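Local coordinates for protein light Chain (Clostridium botulinum, PDB 6BVD) that is the zinc metalloendopeptidase domain of a mosaic botulinum neurotoxin and probably cleaves a SNARE protein inside nerve terminals, as related clostridial light chains do, at residues N122-E127 / M180-Y185; N133-S138 / G170-S175; N115-L120 / K317-W322; R300-N305 / G332-D337; T20-R25 / V141-G146. All coordinates share one frame; numbering follows the deposited sequence.

Interaction 1 (N122-E127 / M180-Y185)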
# COMPACT_ATOMS: atom_id res chain seq x y z
N ASN A 122 30.28 4.16 26.82
CA ASN A 122 30.88 5.26 26.07
C ASN A 122 32.21 5.68 26.69
O ASN A 122 32.74 4.98 27.58
CB ASN A 122 29.90 6.43 25.98
CG ASN A 122 29.47 6.95 27.35
OD1 ASN A 122 30.26 7.51 28.09
ND2 ASN A 122 28.18 6.82 27.67
N SER A 123 32.78 6.81 26.25
CA SER A 123 34.10 7.18 26.74
C SER A 123 34.19 7.30 28.25
O SER A 123 35.23 6.99 28.81
CB SER A 123 34.56 8.49 26.09
OG SER A 123 34.80 8.23 24.72
N TYR A 124 33.10 7.71 28.89
CA TYR A 124 33.08 7.98 30.33
C TYR A 124 32.32 6.94 31.15
O TYR A 124 31.78 7.28 32.21
CB TYR A 124 32.46 9.34 30.56
CG TYR A 124 33.30 10.45 29.97
CD1 TYR A 124 34.69 10.39 30.01
CD2 TYR A 124 32.72 11.52 29.33
CE1 TYR A 124 35.49 11.43 29.44
CE2 TYR A 124 33.51 12.54 28.76
CZ TYR A 124 34.88 12.48 28.82
OH TYR A 124 35.64 13.50 28.24
N THR A 125 32.27 5.69 30.67
CA THR A 125 31.72 4.58 31.48
C THR A 125 32.81 3.51 31.62
O THR A 125 33.79 3.51 30.86
CB THR A 125 30.41 3.98 30.87
OG1 THR A 125 30.66 3.41 29.58
CG2 THR A 125 29.31 5.02 30.76
N GLN A 126 32.68 2.62 32.61
CA GLN A 126 33.67 1.57 32.84
C GLN A 126 33.76 0.56 31.69
O GLN A 126 32.74 0.02 31.25
CB GLN A 126 33.35 0.80 34.14
CG GLN A 126 33.46 1.63 35.37
CD GLN A 126 32.18 2.42 35.66
OE1 GLN A 126 31.19 2.33 34.91
NE2 GLN A 126 32.20 3.21 36.74
N GLU A 127 34.99 0.24 31.28
CA GLU A 127 35.23 -0.67 30.15
C GLU A 127 34.73 -2.10 30.42
O GLU A 127 34.31 -2.78 29.49
CB GLU A 127 36.72 -0.71 29.80
CG GLU A 127 37.26 0.69 29.44
CD GLU A 127 38.67 0.66 28.87
OE1 GLU A 127 39.10 -0.40 28.36
OE2 GLU A 127 39.36 1.71 28.94
N MET A 180 30.56 17.53 32.41
CA MET A 180 31.23 16.83 31.33
C MET A 180 30.25 16.37 30.24
O MET A 180 29.10 16.04 30.54
CB MET A 180 31.95 15.64 31.94
CG MET A 180 33.11 15.07 31.17
SD MET A 180 33.81 13.82 32.26
CE MET A 180 33.65 14.77 33.73
N GLU A 181 30.71 16.28 29.00
CA GLU A 181 29.80 15.87 27.92
C GLU A 181 30.43 14.82 27.01
O GLU A 181 31.48 15.03 26.41
CB GLU A 181 29.35 17.08 27.10
CG GLU A 181 28.38 17.96 27.84
CD GLU A 181 27.74 19.03 26.98
OE1 GLU A 181 27.84 18.95 25.74
OE2 GLU A 181 27.16 19.98 27.55
N ALA A 182 29.80 13.65 26.99
CA ALA A 182 30.17 12.59 26.08
C ALA A 182 29.19 12.59 24.91
O ALA A 182 27.97 12.77 25.10
CB ALA A 182 30.18 11.25 26.77
N THR A 183 29.72 12.39 23.71
CA THR A 183 28.87 12.26 22.52
C THR A 183 29.14 10.93 21.83
O THR A 183 29.82 10.87 20.81
CB THR A 183 29.13 13.43 21.53
OG1 THR A 183 30.52 13.46 21.20
CG2 THR A 183 28.77 14.74 22.18
N PRO A 184 28.60 9.83 22.39
CA PRO A 184 28.98 8.52 21.88
C PRO A 184 28.59 8.29 20.42
O PRO A 184 29.23 7.45 19.82
CB PRO A 184 28.23 7.52 22.80
CG PRO A 184 27.28 8.39 23.64
CD PRO A 184 27.87 9.76 23.67
N TYR A 185 27.60 9.00 19.89
CA TYR A 185 27.22 8.87 18.50
C TYR A 185 28.27 9.42 17.50
O TYR A 185 28.08 9.25 16.26
CB TYR A 185 25.87 9.56 18.27
CG TYR A 185 25.89 11.02 18.62
CD1 TYR A 185 26.13 11.99 17.64
CD2 TYR A 185 25.69 11.45 19.94
CE1 TYR A 185 26.14 13.32 17.94
CE2 TYR A 185 25.70 12.77 20.23
CZ TYR A 185 25.93 13.71 19.24
OH TYR A 185 25.96 15.05 19.55
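The Tyr-124 ring carries Met-180 SD over the centre of one face, Glu-181 O near its plane at the edge, and Ala-182 CB in an oblique position beside CD2. The sulfur stands 3.7 Å from the centroid of the Tyr-124 ring and only 10° off its normal, a Met-aromatic contact of the face-on kind. Met-180 CG lies anti to the backbone N (chi1 -157°) and itself approaches Tyr-124 CE2 to 3.5 Å, while Ala-182 CB sits 3.6 Å from Tyr-124 CD2. Deeper in the contact, Asn-122 CB packs on the ring of Pro-184, 3.8 Å from Pro-184 CB.

A type I turn from Asn-122 to Thr-125 presents the tyrosine. Within it Asn-122 OD1 accepts from Tyr-124 N at 3.0 Å, an Asx turn, and Thr-125 OG1 accepts from Asn-122 N at 2.9 Å. Asn-122 OD1 and Thr-125 OG1 thus both bond within their own loop. The contact joins the loop after helix 104-115 to the one leading into strand 193-196. No hydrogen bond passes between the two segments, which implies that their mutual adhesion rests on dispersion and on the sulfur-ring contact, while the hydrogen bonds within segment 122-127 shape the turn.

Interaction 2 (N133-S138 / G170-S175)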
# COMPACT_ATOMS: atom_id res chain seq x y z
N ASN A 133 22.25 2.24 32.08
CA ASN A 133 21.43 3.14 32.87
C ASN A 133 21.75 4.61 32.67
O ASN A 133 22.07 5.33 33.62
CB ASN A 133 21.55 2.79 34.37
CG ASN A 133 22.98 2.80 34.84
OD1 ASN A 133 23.92 2.66 34.06
ND2 ASN A 133 23.16 2.99 36.14
N ASN A 134 21.74 5.06 31.41
CA ASN A 134 21.79 6.48 31.16
C ASN A 134 21.06 6.83 29.84
O ASN A 134 20.67 5.93 29.06
CB ASN A 134 23.23 6.99 31.17
CG ASN A 134 24.07 6.42 30.04
OD1 ASN A 134 23.81 6.70 28.87
ND2 ASN A 134 25.14 5.69 30.38
N ARG A 135 20.87 8.13 29.60
CA ARG A 135 19.93 8.60 28.59
C ARG A 135 20.39 8.39 27.16
O ARG A 135 19.58 8.58 26.24
CB ARG A 135 19.63 10.08 28.79
CG ARG A 135 20.80 10.97 28.51
CD ARG A 135 20.32 12.33 28.14
NE ARG A 135 19.96 13.10 29.33
CZ ARG A 135 20.66 14.11 29.83
NH1 ARG A 135 21.84 14.45 29.31
NH2 ARG A 135 20.24 14.72 30.92
N THR A 136 21.63 7.96 26.96
CA THR A 136 22.08 7.68 25.58
C THR A 136 21.68 6.30 25.05
O THR A 136 21.80 6.07 23.85
CB THR A 136 23.62 7.78 25.44
OG1 THR A 136 24.29 6.82 26.27
CG2 THR A 136 24.14 9.24 25.73
N VAL A 137 21.24 5.39 25.94
CA VAL A 137 20.91 4.03 25.54
C VAL A 137 19.52 3.54 26.03
O VAL A 137 18.94 2.66 25.44
CB VAL A 137 21.99 3.02 26.02
CG1 VAL A 137 23.28 3.24 25.27
CG2 VAL A 137 22.22 3.11 27.58
N SER A 138 18.95 4.15 27.07
CA SER A 138 17.62 3.73 27.49
C SER A 138 16.80 4.90 28.03
O SER A 138 17.32 5.99 28.25
CB SER A 138 17.75 2.60 28.52
OG SER A 138 18.32 3.11 29.70
N GLY A 170 19.83 14.50 15.18
CA GLY A 170 20.78 14.76 16.25
C GLY A 170 21.02 13.55 17.14
O GLY A 170 20.24 12.62 17.09
N GLY A 171 22.11 13.55 17.93
CA GLY A 171 22.37 12.42 18.82
C GLY A 171 22.10 12.82 20.27
O GLY A 171 21.66 13.96 20.52
N ILE A 172 22.39 11.93 21.22
CA ILE A 172 22.18 12.25 22.64
C ILE A 172 23.49 12.34 23.41
O ILE A 172 24.44 11.58 23.14
CB ILE A 172 21.25 11.19 23.30
CG1 ILE A 172 19.91 11.09 22.53
CG2 ILE A 172 21.04 11.53 24.80
CD1 ILE A 172 19.09 12.40 22.51
N ILE A 173 23.55 13.29 24.35
CA ILE A 173 24.72 13.55 25.17
C ILE A 173 24.63 12.93 26.58
O ILE A 173 23.59 13.02 27.22
CB ILE A 173 24.92 15.08 25.28
CG1 ILE A 173 25.28 15.65 23.92
CG2 ILE A 173 25.96 15.42 26.36
CD1 ILE A 173 25.02 17.14 23.81
N TYR A 174 25.72 12.32 27.03
CA TYR A 174 25.84 11.79 28.40
C TYR A 174 26.65 12.76 29.26
O TYR A 174 27.70 13.24 28.83
CB TYR A 174 26.49 10.39 28.39
CG TYR A 174 26.77 9.76 29.74
CD1 TYR A 174 25.76 9.57 30.68
CD2 TYR A 174 28.05 9.30 30.06
CE1 TYR A 174 26.01 8.99 31.91
CE2 TYR A 174 28.31 8.70 31.30
CZ TYR A 174 27.29 8.55 32.22
OH TYR A 174 27.53 7.97 33.46
N SER A 175 26.15 13.07 30.45
CA SER A 175 26.91 13.87 31.38
C SER A 175 26.92 13.24 32.76
O SER A 175 26.03 13.50 33.55
CB SER A 175 26.37 15.28 31.48
OG SER A 175 27.22 16.01 32.37
O HOH W 1 25.47 5.20 33.07
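Asn-134 and Tyr-174 meet where an Asx turn, leading into strand 138-142, packs against the chain leaving strand 168-171; both strands belong to the large mixed sheet of the protease domain, 168-171 at one edge of it. From its root outward, Asn-134 lies over the tyrosine ring. CB is 3.5 Å from Tyr-174 CE1, CG is 3.6 Å from Tyr-174 CD1, and ND2 lies above the same face, offset toward the rim. The amide and ring planes are 29° apart, so the two groups stack, although the side chains run at about a right angle.

The outer atoms of the amide have separate tasks. OD1 takes two bonds from Thr-136: the backbone N gives an in-plane bond to a lone pair and closes the Asx turn, and OG1 donates at 2.6 Å to Asn-134 OD1. ND2 donates to a water that also donates to Asn-133 OD1, and the amide is thereby held at both ends. A chi1 of 65° sets Asn-134 CG between the backbone N and the carbonyl carbon, and the bonds from Thr-136 direct the amide from there.

Thr-136 CG2 packs against the opposing backbone, 3.5 Å from Ile-172 O and 3.7 Å from Tyr-174 CB. Arg-135 crosses Ile-172, with CD against CG2, and its NE forms a salt bridge with Glu-30. Its guanidinium meets Ile-173 O at the edge, near the group's plane: Arg-135 NH1 donates to this carbonyl at 3.1 Å, with an N-H...O angle of 160°.

Interaction 3 (N115-L120 / K317-W322)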
# COMPACT_ATOMS: atom_id res chain seq x y z
N ASN A 115 18.50 -2.80 13.47
CA ASN A 115 19.53 -3.69 14.01
C ASN A 115 20.82 -3.04 14.53
O ASN A 115 21.55 -3.70 15.26
CB ASN A 115 19.93 -4.73 12.95
CG ASN A 115 18.80 -5.70 12.64
OD1 ASN A 115 17.99 -6.02 13.52
ND2 ASN A 115 18.75 -6.20 11.40
N ALA A 116 21.10 -1.79 14.15
CA ALA A 116 22.38 -1.16 14.59
C ALA A 116 22.21 -0.53 15.97
O ALA A 116 22.37 0.68 16.14
CB ALA A 116 22.87 -0.10 13.60
N ILE A 117 21.95 -1.34 16.96
CA ILE A 117 21.74 -0.79 18.31
C ILE A 117 23.03 -0.12 18.89
O ILE A 117 24.15 -0.54 18.63
CB ILE A 117 21.27 -1.89 19.24
CG1 ILE A 117 22.39 -2.88 19.47
CG2 ILE A 117 19.98 -2.60 18.68
CD1 ILE A 117 22.14 -3.77 20.69
N PRO A 118 22.88 0.94 19.69
CA PRO A 118 24.08 1.56 20.28
C PRO A 118 24.90 0.63 21.20
O PRO A 118 24.32 -0.28 21.79
CB PRO A 118 23.50 2.71 21.10
CG PRO A 118 22.23 3.01 20.46
CD PRO A 118 21.66 1.71 19.98
N TYR A 119 26.21 0.82 21.27
CA TYR A 119 27.04 0.08 22.22
C TYR A 119 26.61 0.48 23.63
O TYR A 119 26.32 1.65 23.86
CB TYR A 119 28.53 0.36 22.03
CG TYR A 119 29.44 -0.49 22.91
CD1 TYR A 119 29.81 -1.76 22.52
CD2 TYR A 119 29.83 -0.06 24.19
CE1 TYR A 119 30.61 -2.56 23.32
CE2 TYR A 119 30.61 -0.87 25.00
CZ TYR A 119 31.00 -2.12 24.56
OH TYR A 119 31.80 -2.92 25.35
N LEU A 120 26.58 -0.49 24.55
CA LEU A 120 26.21 -0.22 25.97
C LEU A 120 27.42 0.34 26.74
O LEU A 120 28.04 -0.32 27.59
CB LEU A 120 25.64 -1.50 26.63
CG LEU A 120 24.34 -2.04 26.01
CD1 LEU A 120 23.83 -3.36 26.71
CD2 LEU A 120 23.21 -1.02 25.92
N LYS A 317 27.37 -9.48 23.41
CA LYS A 317 28.70 -9.61 22.79
C LYS A 317 28.63 -10.16 21.35
O LYS A 317 29.39 -9.73 20.47
CB LYS A 317 29.62 -10.50 23.62
CG LYS A 317 30.09 -9.86 24.93
CD LYS A 317 31.07 -10.77 25.64
CE LYS A 317 31.53 -10.14 26.96
NZ LYS A 317 32.53 -10.99 27.66
N ASN A 318 27.76 -11.14 21.15
CA ASN A 318 27.54 -11.65 19.79
C ASN A 318 26.99 -10.56 18.90
O ASN A 318 27.39 -10.41 17.74
CB ASN A 318 26.58 -12.84 19.80
CG ASN A 318 27.13 -14.01 20.55
OD1 ASN A 318 28.33 -14.08 20.82
ND2 ASN A 318 26.25 -14.94 20.93
N LEU A 319 26.09 -9.77 19.45
CA LEU A 319 25.47 -8.70 18.68
C LEU A 319 26.50 -7.64 18.21
O LEU A 319 26.44 -7.20 17.04
CB LEU A 319 24.37 -8.07 19.50
CG LEU A 319 23.26 -7.35 18.76
CD1 LEU A 319 22.06 -7.31 19.69
CD2 LEU A 319 23.69 -5.96 18.36
N TYR A 320 27.43 -7.24 19.09
CA TYR A 320 28.45 -6.23 18.72
C TYR A 320 29.55 -6.84 17.83
O TYR A 320 30.14 -6.14 16.98
CB TYR A 320 29.07 -5.59 19.99
CG TYR A 320 28.03 -4.81 20.76
CD1 TYR A 320 27.18 -3.93 20.10
CD2 TYR A 320 27.85 -4.99 22.14
CE1 TYR A 320 26.18 -3.27 20.75
CE2 TYR A 320 26.86 -4.31 22.82
CZ TYR A 320 26.03 -3.43 22.14
OH TYR A 320 25.00 -2.73 22.79
N GLU A 321 29.79 -8.15 17.98
CA GLU A 321 30.73 -8.84 17.10
C GLU A 321 30.24 -8.71 15.66
O GLU A 321 31.03 -8.38 14.77
CB GLU A 321 30.88 -10.31 17.47
CG GLU A 321 31.74 -11.08 16.45
CD GLU A 321 31.73 -12.60 16.69
OE1 GLU A 321 31.00 -13.05 17.60
OE2 GLU A 321 32.43 -13.33 15.94
N TRP A 322 28.95 -8.93 15.46
CA TRP A 322 28.31 -8.77 14.15
C TRP A 322 28.23 -7.31 13.67
O TRP A 322 28.57 -7.02 12.51
CB TRP A 322 26.91 -9.36 14.16
CG TRP A 322 26.27 -9.15 12.85
CD1 TRP A 322 25.30 -8.24 12.56
CD2 TRP A 322 26.48 -9.91 11.64
NE1 TRP A 322 24.91 -8.36 11.26
CE2 TRP A 322 25.62 -9.39 10.67
CE3 TRP A 322 27.32 -10.98 11.30
CZ2 TRP A 322 25.57 -9.89 9.36
CZ3 TRP A 322 27.27 -11.49 10.01
CH2 TRP A 322 26.40 -10.94 9.05
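Tyr-320 CG lies anti to its carbonyl carbon (chi1 -64°) and Tyr-119 CG anti to its backbone N (chi1 -174°), and from these positions the two rings meet. Tyr-119 CD1 stands over the centre of the Tyr-320 ring, 3.8 Å from Tyr-320 CD2. The planes are inclined at 41° with centroids 4.8 Å apart. The side chains themselves run at about a right angle.

Beyond the ring, the Tyr-320 hydroxyl reaches the backbone of the opposing loop. It donates to Pro-118 O at 2.7 Å, approaching somewhat out of the carbonyl plane. Leu-120 CG touches the same Tyr-320 OH at 3.4 Å, so the phenol tip is set among both polar and apolar atoms.

This is a helix-to-loop contact: helix 313-323 presents Leu-319 and Tyr-320 to the extended chain that follows helix 104-115. That chain leaves the helix through an inverse gamma turn centred on Ala-116, beyond which Ile-117 points toward helix 313-323. Ile-117 CG1 comes within 3.5 Å of Leu-319 CD2, and Ile-117 CD1 lies 3.7 Å from Leu-319 CD1, the two branched chains crossing at a slant. Ile-117 CG1 also reaches Tyr-320 CE1, at 4.0 Å.

Further contacts tie the loop to its surroundings. Ile-117 O accepts from Lys-323 NZ, and Tyr-119 packs on Ile-297, Arg-300 and Leu-301 of helix 280-301.

Interaction 4 (R300-N305 / G332-D337)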
# COMPACT_ATOMS: atom_id res chain seq x y z
N ARG A 300 37.71 -2.93 24.31
CA ARG A 300 36.82 -2.76 25.44
C ARG A 300 35.86 -3.97 25.57
O ARG A 300 35.53 -4.39 26.67
CB ARG A 300 36.06 -1.44 25.30
CG ARG A 300 34.99 -1.22 26.31
CD ARG A 300 34.03 -0.16 25.87
NE ARG A 300 34.55 1.17 26.13
CZ ARG A 300 34.13 1.97 27.11
NH1 ARG A 300 33.19 1.58 27.96
NH2 ARG A 300 34.69 3.16 27.23
N LEU A 301 35.44 -4.53 24.44
CA LEU A 301 34.55 -5.68 24.43
C LEU A 301 35.25 -6.91 25.02
O LEU A 301 34.59 -7.81 25.57
CB LEU A 301 34.06 -5.97 22.98
CG LEU A 301 33.00 -7.04 22.76
CD1 LEU A 301 31.69 -6.62 23.49
CD2 LEU A 301 32.72 -7.21 21.25
N ASN A 302 36.57 -6.97 24.91
CA ASN A 302 37.33 -8.09 25.51
C ASN A 302 37.35 -8.03 27.05
O ASN A 302 37.64 -9.03 27.72
CB ASN A 302 38.77 -8.11 25.00
CG ASN A 302 38.87 -8.63 23.56
OD1 ASN A 302 38.22 -9.60 23.22
ND2 ASN A 302 39.68 -7.97 22.73
N LYS A 303 36.99 -6.87 27.58
CA LYS A 303 37.03 -6.66 29.03
C LYS A 303 35.67 -6.80 29.73
O LYS A 303 35.61 -6.85 30.95
CB LYS A 303 37.60 -5.27 29.33
CG LYS A 303 39.03 -5.05 28.82
CD LYS A 303 39.53 -3.66 29.18
CE LYS A 303 41.02 -3.48 28.87
NZ LYS A 303 41.33 -3.64 27.41
N VAL A 304 34.58 -6.86 28.97
CA VAL A 304 33.26 -6.82 29.58
C VAL A 304 32.94 -8.11 30.37
O VAL A 304 33.06 -9.20 29.83
CB VAL A 304 32.17 -6.57 28.53
CG1 VAL A 304 30.78 -6.82 29.12
CG2 VAL A 304 32.29 -5.15 27.96
N ASN A 305 32.60 -7.96 31.65
CA ASN A 305 32.24 -9.13 32.46
C ASN A 305 31.01 -8.88 33.30
O ASN A 305 30.61 -9.75 34.10
CB ASN A 305 33.39 -9.58 33.36
CG ASN A 305 33.85 -8.51 34.36
OD1 ASN A 305 33.13 -7.55 34.67
ND2 ASN A 305 35.01 -8.72 34.92
N GLY A 332 38.34 -16.63 21.89
CA GLY A 332 37.25 -15.71 22.15
C GLY A 332 37.66 -14.24 22.16
O GLY A 332 36.88 -13.38 22.59
N VAL A 333 38.87 -13.94 21.66
CA VAL A 333 39.36 -12.56 21.65
C VAL A 333 38.95 -11.79 20.39
O VAL A 333 39.12 -12.27 19.27
CB VAL A 333 40.89 -12.53 21.81
CG1 VAL A 333 41.42 -11.10 21.72
CG2 VAL A 333 41.29 -13.16 23.16
N TYR A 334 38.37 -10.60 20.60
CA TYR A 334 37.87 -9.76 19.51
C TYR A 334 38.96 -8.83 18.97
O TYR A 334 39.78 -8.31 19.73
CB TYR A 334 36.65 -8.94 19.96
CG TYR A 334 35.48 -9.79 20.43
CD1 TYR A 334 34.67 -10.47 19.53
CD2 TYR A 334 35.16 -9.89 21.79
CE1 TYR A 334 33.59 -11.26 19.95
CE2 TYR A 334 34.08 -10.68 22.23
CZ TYR A 334 33.30 -11.36 21.30
OH TYR A 334 32.24 -12.15 21.73
N SER A 335 38.96 -8.60 17.67
CA SER A 335 39.87 -7.59 17.12
C SER A 335 39.32 -7.06 15.80
O SER A 335 38.38 -7.62 15.26
CB SER A 335 41.26 -8.17 16.90
OG SER A 335 41.24 -9.16 15.88
N VAL A 336 39.92 -6.00 15.26
CA VAL A 336 39.49 -5.51 13.96
C VAL A 336 40.24 -6.25 12.84
O VAL A 336 41.46 -6.37 12.85
CB VAL A 336 39.68 -3.99 13.83
CG1 VAL A 336 39.49 -3.51 12.37
CG2 VAL A 336 38.72 -3.27 14.76
N ASP A 337 39.46 -6.83 11.92
CA ASP A 337 39.96 -7.37 10.65
C ASP A 337 39.87 -6.27 9.58
O ASP A 337 38.77 -5.76 9.33
CB ASP A 337 39.16 -8.61 10.24
CG ASP A 337 39.51 -9.11 8.85
OD1 ASP A 337 39.21 -8.42 7.86
OD2 ASP A 337 40.07 -10.22 8.74
O HOH W 2 37.04 -11.57 24.62
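Asn-302 grips the backbone of Tyr-334 with both ends of its amide. OD1 accepts from Tyr-334 N at 2.8 Å in a nearly straight bond (176°), and ND2 donates to Tyr-334 O at 3.0 Å. Each bond falls on a lone pair in the plane of the accepting carbonyl, and Tyr-334 O also lies close to the plane of the Asn-302 amide. This two-point pairing fixes the rotation of the amide and satisfies the N-H and C=O of one strand residue, much as a neighbouring strand would.

Next to it, Leu-301 CD2 rests on a face of the Tyr-334 ring, offset toward the rim. The CH-pi contact places CD2 3.8 Å from the centroid of the Tyr-334 ring, 15° off the normal. Gly-332 O lies above the opposite face. Val-333 CG1 adds a contact with the amide, 3.7 Å from Asn-302 ND2.

In the next shell, a water donates to Asn-302 OD1 and to Gly-332 O, both at 2.7 Å. Asn-302 OD1 therefore accepts from two donors, the water and Tyr-334 N, and the water links the amide to the turn ahead of the strand. Val-333 N is bound in turn by Asp-329 OD1.

The contact joins the C-terminal end of helix 280-301 to strand 334-335, which pairs with strand 327-328 in a two-stranded antiparallel hairpin. Helix 313-323 adjoins both sides: its Lys-317 touches Leu-301 and Tyr-334.

Interaction 5 (T20-R25 / V141-G146)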
# COMPACT_ATOMS: atom_id res chain seq x y z
N THR A 20 2.93 -1.42 21.08
CA THR A 20 3.17 -0.38 20.06
C THR A 20 2.80 1.02 20.50
O THR A 20 3.14 2.00 19.82
CB THR A 20 2.42 -0.70 18.73
OG1 THR A 20 1.02 -0.95 18.98
CG2 THR A 20 3.01 -1.93 18.11
N ILE A 21 2.10 1.12 21.64
CA ILE A 21 1.70 2.42 22.15
C ILE A 21 1.88 2.49 23.66
O ILE A 21 1.12 1.82 24.39
CB ILE A 21 0.25 2.75 21.86
CG1 ILE A 21 -0.03 2.67 20.35
CG2 ILE A 21 -0.08 4.13 22.35
CD1 ILE A 21 -1.46 2.97 20.06
N ILE A 22 2.84 3.31 24.08
CA ILE A 22 3.16 3.52 25.51
C ILE A 22 3.48 4.98 25.74
O ILE A 22 3.62 5.75 24.80
CB ILE A 22 4.36 2.68 25.99
CG1 ILE A 22 5.61 3.11 25.22
CG2 ILE A 22 4.15 1.20 25.83
CD1 ILE A 22 6.77 2.22 25.48
N TYR A 23 3.54 5.40 27.01
CA TYR A 23 4.05 6.74 27.31
C TYR A 23 5.55 6.71 27.52
O TYR A 23 6.07 5.83 28.22
CB TYR A 23 3.36 7.32 28.55
CG TYR A 23 2.06 8.01 28.17
CD1 TYR A 23 1.98 9.40 28.04
CD2 TYR A 23 0.92 7.27 27.90
CE1 TYR A 23 0.80 10.02 27.67
CE2 TYR A 23 -0.26 7.87 27.54
CZ TYR A 23 -0.32 9.24 27.43
OH TYR A 23 -1.51 9.82 27.07
N ILE A 24 6.29 7.63 26.91
CA ILE A 24 7.72 7.55 27.15
C ILE A 24 8.26 8.87 27.69
O ILE A 24 7.76 9.95 27.38
CB ILE A 24 8.51 7.14 25.90
CG1 ILE A 24 8.66 8.30 24.93
CG2 ILE A 24 7.87 5.98 25.21
CD1 ILE A 24 9.32 7.87 23.62
N ARG A 25 9.29 8.76 28.51
CA ARG A 25 10.00 9.94 29.06
C ARG A 25 11.23 10.15 28.21
O ARG A 25 12.20 9.42 28.38
CB ARG A 25 10.39 9.72 30.53
CG ARG A 25 10.92 11.00 31.21
CD ARG A 25 11.35 10.72 32.69
NE ARG A 25 12.57 9.90 32.75
CZ ARG A 25 13.22 9.62 33.87
NH1 ARG A 25 12.78 10.13 35.00
NH2 ARG A 25 14.31 8.87 33.86
N VAL A 141 9.64 4.28 30.44
CA VAL A 141 8.32 4.25 29.82
C VAL A 141 7.26 3.88 30.88
O VAL A 141 7.54 3.15 31.84
CB VAL A 141 8.21 3.25 28.63
CG1 VAL A 141 9.39 3.40 27.68
CG2 VAL A 141 8.07 1.82 29.09
N LYS A 142 6.07 4.44 30.72
CA LYS A 142 4.99 4.20 31.67
C LYS A 142 3.94 3.28 31.03
O LYS A 142 3.38 3.59 29.96
CB LYS A 142 4.41 5.53 32.14
CG LYS A 142 3.31 5.41 33.20
CD LYS A 142 2.69 6.76 33.49
CE LYS A 142 3.67 7.67 34.24
NZ LYS A 142 3.11 9.06 34.40
N LEU A 143 3.74 2.11 31.62
CA LEU A 143 2.82 1.13 31.07
C LEU A 143 1.33 1.41 31.37
O LEU A 143 0.98 2.36 32.10
CB LEU A 143 3.22 -0.27 31.57
CG LEU A 143 4.65 -0.70 31.22
CD1 LEU A 143 5.00 -2.02 31.89
CD2 LEU A 143 4.92 -0.79 29.70
N ALA A 144 0.45 0.59 30.80
CA ALA A 144 -0.99 0.75 30.96
C ALA A 144 -1.41 0.75 32.44
O ALA A 144 -2.25 1.54 32.84
CB ALA A 144 -1.72 -0.35 30.22
N ASN A 145 -0.81 -0.12 33.24
CA ASN A 145 -1.16 -0.16 34.67
C ASN A 145 -0.42 0.90 35.47
O ASN A 145 -0.53 0.96 36.70
CB ASN A 145 -0.89 -1.55 35.30
CG ASN A 145 0.59 -1.91 35.32
OD1 ASN A 145 1.46 -1.09 35.06
ND2 ASN A 145 0.88 -3.14 35.72
N GLY A 146 0.39 1.70 34.80
CA GLY A 146 1.12 2.74 35.49
C GLY A 146 2.52 2.37 35.97
O GLY A 146 3.23 3.26 36.45
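Two antiparallel strands of the large mixed sheet, 21-24 and 138-142, are paired here through Tyr-23 with Lys-142 and Ile-24 with Val-141. Tyr-23 and Lys-142 form the hydrogen-bonded pair. Lys-142 N donates to Tyr-23 O at 2.9 Å, whereas the return bond from Tyr-23 N to Lys-142 O is weak at 3.5 Å. Tyr-23 O also receives a CA-H contact from Val-141 CA at 3.2 Å. Ile-24 and Val-141 make the adjacent non-hydrogen-bonded pair.

The paired side chains divide between the two faces of the sheet. On the face of Ile-24 and Val-141, the valine is the hub: its CG1 lies 3.9 Å from Ile-24 CG2, and its CB 3.6 Å from Ile-22 CD1. Ile-22 CG1 is placed between the backbone N and the carbonyl carbon (chi1 62°), and chi2 of -171° extends the chain to bring CD1 onto the valine. On the other face Tyr-23 and Lys-142 touch through their CB atoms, 4.1 Å apart, and their ends diverge; Lys-142 makes a cation-pi contact with Tyr-35.

After Lys-142 the pairing gives way to a type I turn from Leu-143 to Gly-146, closed by a bond from Gly-146 N to Leu-143 O. Ile-22 CG2 still reaches Leu-143 CD2, at 4.4 Å. Strand 148-152 follows the turn and flanks 138-142, while 36-40 flanks 21-24. Of the two pairs, Ile-24 with Val-141 is buried and aliphatic, Tyr-23 with Lys-142 partly exposed and more polar, and their succession is the alternation of hydrogen-bonded and non-hydrogen-bonded pairs found in any antiparallel sheet.

Overall arrangement
Interactions 1 to 4 form a linked group; interaction 5 touches none of them but shares the large mixed sheet with interaction 2. Interactions 1 and 2 share the 170-185 region, where Ala-182 N probably bonds to Tyr-174 O; interactions 3 and 4 meet where helices 280-301 and 313-323 adjoin, Lys-317 NZ reaching Val-304 O. Exposed Tyr-124 in 1 and Val-333 in 4 mark surface sides, whereas Tyr-320 in 3 and Ile-22, Ile-24 and Val-141 in 5 are buried. Loop contacts use a sulfur-ring contact in 1 and amide stacking with an arginine-carbonyl bond in 2; helix contacts use a phenol-carbonyl bond in 3 and paired amide-to-backbone hydrogen bonds in 4; strand pairing in 5 uses backbone bonds.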